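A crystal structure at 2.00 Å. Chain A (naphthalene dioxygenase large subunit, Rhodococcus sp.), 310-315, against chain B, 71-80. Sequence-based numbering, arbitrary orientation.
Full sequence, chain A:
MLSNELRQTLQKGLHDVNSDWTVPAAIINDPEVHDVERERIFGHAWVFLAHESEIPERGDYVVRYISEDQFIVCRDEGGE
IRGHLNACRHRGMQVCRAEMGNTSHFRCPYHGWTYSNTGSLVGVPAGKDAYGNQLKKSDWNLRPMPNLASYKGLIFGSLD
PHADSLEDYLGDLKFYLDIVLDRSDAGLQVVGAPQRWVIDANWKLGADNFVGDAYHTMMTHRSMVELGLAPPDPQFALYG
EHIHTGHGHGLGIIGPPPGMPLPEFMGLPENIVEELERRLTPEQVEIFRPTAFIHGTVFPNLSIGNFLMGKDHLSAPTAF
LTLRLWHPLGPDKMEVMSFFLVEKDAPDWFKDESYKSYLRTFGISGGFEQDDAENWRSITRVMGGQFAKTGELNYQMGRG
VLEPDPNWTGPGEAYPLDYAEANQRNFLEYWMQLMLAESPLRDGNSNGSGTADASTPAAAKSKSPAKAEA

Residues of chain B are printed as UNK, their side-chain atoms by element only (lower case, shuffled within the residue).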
# COMPACT_ATOMS: atom_id res chain seq x y z
N GLY A 310 -28.48 13.86 22.50
CA GLY A 310 -28.66 15.08 21.72
C GLY A 310 -28.01 15.02 20.34
O GLY A 310 -27.00 14.33 20.14
N LYS A 311 -28.61 15.73 19.38
CA LYS A 311 -28.06 15.83 18.01
C LYS A 311 -27.03 16.96 17.90
O LYS A 311 -26.44 17.18 16.83
CB LYS A 311 -29.19 16.02 16.98
CG LYS A 311 -29.82 17.40 17.00
CD LYS A 311 -30.91 17.50 15.97
CE LYS A 311 -31.84 18.65 16.27
NZ LYS A 311 -32.23 19.35 15.04
N ASP A 312 -26.85 17.68 19.01
CA ASP A 312 -25.89 18.79 19.13
C ASP A 312 -25.91 19.29 20.59
O ASP A 312 -26.71 18.79 21.40
CB ASP A 312 -26.15 19.89 18.10
CG ASP A 312 -27.50 20.61 18.32
OD1 ASP A 312 -28.17 20.94 17.34
OD2 ASP A 312 -27.95 20.82 19.44
N HIS A 313 -25.08 20.27 20.93
CA HIS A 313 -24.94 20.69 22.32
C HIS A 313 -26.14 21.52 22.83
O HIS A 313 -26.22 21.85 24.01
CB HIS A 313 -23.65 21.49 22.50
CG HIS A 313 -23.58 22.71 21.64
ND1 HIS A 313 -23.66 22.66 20.27
CD2 HIS A 313 -23.47 24.02 21.96
CE1 HIS A 313 -23.59 23.89 19.78
NE2 HIS A 313 -23.45 24.73 20.78
N LEU A 314 -27.08 21.82 21.94
CA LEU A 314 -28.18 22.70 22.30
C LEU A 314 -29.52 21.98 22.35
O LEU A 314 -30.55 22.60 22.60
CB LEU A 314 -28.24 23.88 21.32
CG LEU A 314 -27.02 24.82 21.21
CD1 LEU A 314 -27.23 25.77 20.06
CD2 LEU A 314 -26.75 25.61 22.53
N SER A 315 -29.53 20.67 22.12
CA SER A 315 -30.79 19.98 21.87
C SER A 315 -31.12 18.93 22.90
O SER A 315 -30.23 18.31 23.46
CB SER A 315 -30.81 19.38 20.47
OG SER A 315 -30.55 20.39 19.51
N UNK B 71 -25.75 24.62 11.15
CA UNK B 71 -24.85 25.54 11.85
C UNK B 71 -24.63 25.14 13.31
O UNK B 71 -23.53 25.21 13.82
c UNK B 71 -25.28 26.99 11.73
N UNK B 72 -25.69 24.71 13.98
CA UNK B 72 -25.58 24.29 15.37
C UNK B 72 -24.67 23.03 15.52
O UNK B 72 -23.87 22.93 16.45
o UNK B 72 -29.01 25.19 16.51
c UNK B 72 -26.96 24.00 15.95
c UNK B 72 -27.80 25.26 16.20
o UNK B 72 -27.29 26.41 16.10
N UNK B 73 -24.78 22.07 14.61
CA UNK B 73 -24.01 20.84 14.77
C UNK B 73 -22.56 21.04 14.35
O UNK B 73 -21.66 20.43 14.91
o UNK B 73 -24.62 19.93 12.61
c UNK B 73 -24.65 19.68 14.00
N UNK B 74 -22.34 21.90 13.36
CA UNK B 74 -20.99 22.30 12.98
C UNK B 74 -20.30 23.05 14.12
O UNK B 74 -19.10 22.89 14.34
s UNK B 74 -18.84 21.71 10.67
c UNK B 74 -19.75 23.31 10.96
c UNK B 74 -21.04 23.16 11.72
c UNK B 74 -19.65 21.09 9.26
N UNK B 75 -21.06 23.88 14.85
CA UNK B 75 -20.53 24.57 16.02
C UNK B 75 -20.06 23.57 17.09
O UNK B 75 -18.94 23.69 17.62
c UNK B 75 -21.05 26.31 17.82
o UNK B 75 -23.26 27.10 18.28
c UNK B 75 -21.56 25.54 16.61
c UNK B 75 -22.03 27.36 18.30
o UNK B 75 -21.57 28.46 18.70
N UNK B 76 -20.93 22.61 17.40
CA UNK B 76 -20.59 21.51 18.30
C UNK B 76 -19.29 20.80 17.90
O UNK B 76 -18.44 20.53 18.74
c UNK B 76 -20.31 17.48 18.13
c UNK B 76 -21.59 19.46 19.44
c UNK B 76 -21.72 20.49 18.32
s UNK B 76 -21.85 17.80 18.87
N UNK B 77 -19.13 20.55 16.60
CA UNK B 77 -17.94 19.88 16.04
C UNK B 77 -16.70 20.70 16.40
O UNK B 77 -15.70 20.13 16.84
n UNK B 77 -18.96 17.83 12.20
c UNK B 77 -19.30 16.56 12.47
n UNK B 77 -18.39 15.67 12.87
c UNK B 77 -17.22 18.67 13.84
n UNK B 77 -20.56 16.16 12.33
c UNK B 77 -18.10 19.71 14.52
c UNK B 77 -17.60 18.39 12.36
N UNK B 78 -16.79 22.03 16.26
CA UNK B 78 -15.67 22.92 16.54
C UNK B 78 -15.47 23.04 18.05
O UNK B 78 -14.35 23.00 18.56
c UNK B 78 -14.79 25.32 16.33
c UNK B 78 -15.85 24.31 15.87
c UNK B 78 -15.85 24.18 14.33
N UNK B 79 -16.56 23.17 18.79
CA UNK B 79 -16.45 23.24 20.24
C UNK B 79 -15.74 21.99 20.76
O UNK B 79 -14.93 22.07 21.65
c UNK B 79 -18.42 24.81 20.80
c UNK B 79 -19.96 24.76 21.05
c UNK B 79 -17.82 23.40 20.90
c UNK B 79 -17.72 25.77 21.78
N UNK B 80 -16.04 20.83 20.17
CA UNK B 80 -15.43 19.59 20.63
C UNK B 80 -13.91 19.65 20.44
O UNK B 80 -13.15 19.35 21.35
n UNK B 80 -15.09 15.38 18.85
n UNK B 80 -13.15 14.19 18.46
c UNK B 80 -15.74 17.06 20.53
c UNK B 80 -14.07 14.66 19.31
c UNK B 80 -16.01 18.40 19.87
n UNK B 80 -13.97 14.36 20.59
c UNK B 80 -16.16 15.89 19.68
O HOH W 1 -30.12 22.79 17.23

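Position 71 carries a single side-chain carbon, which stays clear of chain A; it is Ala B71. At position 72 two carbons end in a fork of two oxygens, and the first of them, CB, lies 3.6 Å from Asp A312 OD1, its CA-to-CB bond pointing toward chain A. Two oxygens and no nitrogen at the fork make it a carboxylate, not an amide, and one carbon more would make a glutamate; this is Asp B72. Its CG lies 3.9 Å from Leu A314 CD1.

Position 73 has one carbon and one oxygen, a hydroxymethyl group. Its CA-to-CB bond points sideways, with its CB 4.2 Å from Lys A311 O and its CA 4.1 Å from Asp A312 CB; this is Ser B73. At position 74 an unbranched chain of two carbons, a sulfur and a terminal carbon has its CA-to-CB bond pointing away from chain A, and is Met B74. Position 75 extends through three carbons to a pair of oxygens, one of which reaches the imidazole of His A313 near its plane; it is Glu B75. Its chain is extended (chi1 and chi2 both t), bringing OE1 to 3.5 Å from His A313 NE2.

At position 76 the thioether pattern recurs, and CB packs 3.5 Å from His A313 ND1, giving Met B76. Its SD lies 4.2 Å from Asp A312 CA, although the end of the side chain leads away. Position 77 has three carbons, a nitrogen and a carbon bearing two further nitrogens, a guanidinium out of reach of chain A: Arg B77. Position 78 has three carbons, the first carrying the other two, and none comes near chain A; it is Val B78. Position 79 has four carbons forked at the second, one of them over the ring of His A313; it is Leu B79, whose CD1 stands 3.8 Å from the ring centroid. Position 80 repeats the guanidinium pattern, again without contact, as Arg B80.

The contact sets one side of a helix against a turn. Asp A312 OD2 accepts hydrogen bonds from Leu A314 N (2.8 Å) and Ser A315 OG (2.6 Å), bracing the type I turn from within. The imidazole of His A313 meets the helix, with Leu B79 CD1 over one face in a CH-pi contact and Asp B72 O at its edge, 3.5 Å from His A313 CE1. No clear direct hydrogen bond crosses between the stretches. Asp A312 OD1 and Asp B72 OD2 approach to 4.4 Å, and water 1 reconciles these like charges by donating to both, its oxygen 2.7 Å from each.

Chain B, residues 71-80: ADSMEMRVLR
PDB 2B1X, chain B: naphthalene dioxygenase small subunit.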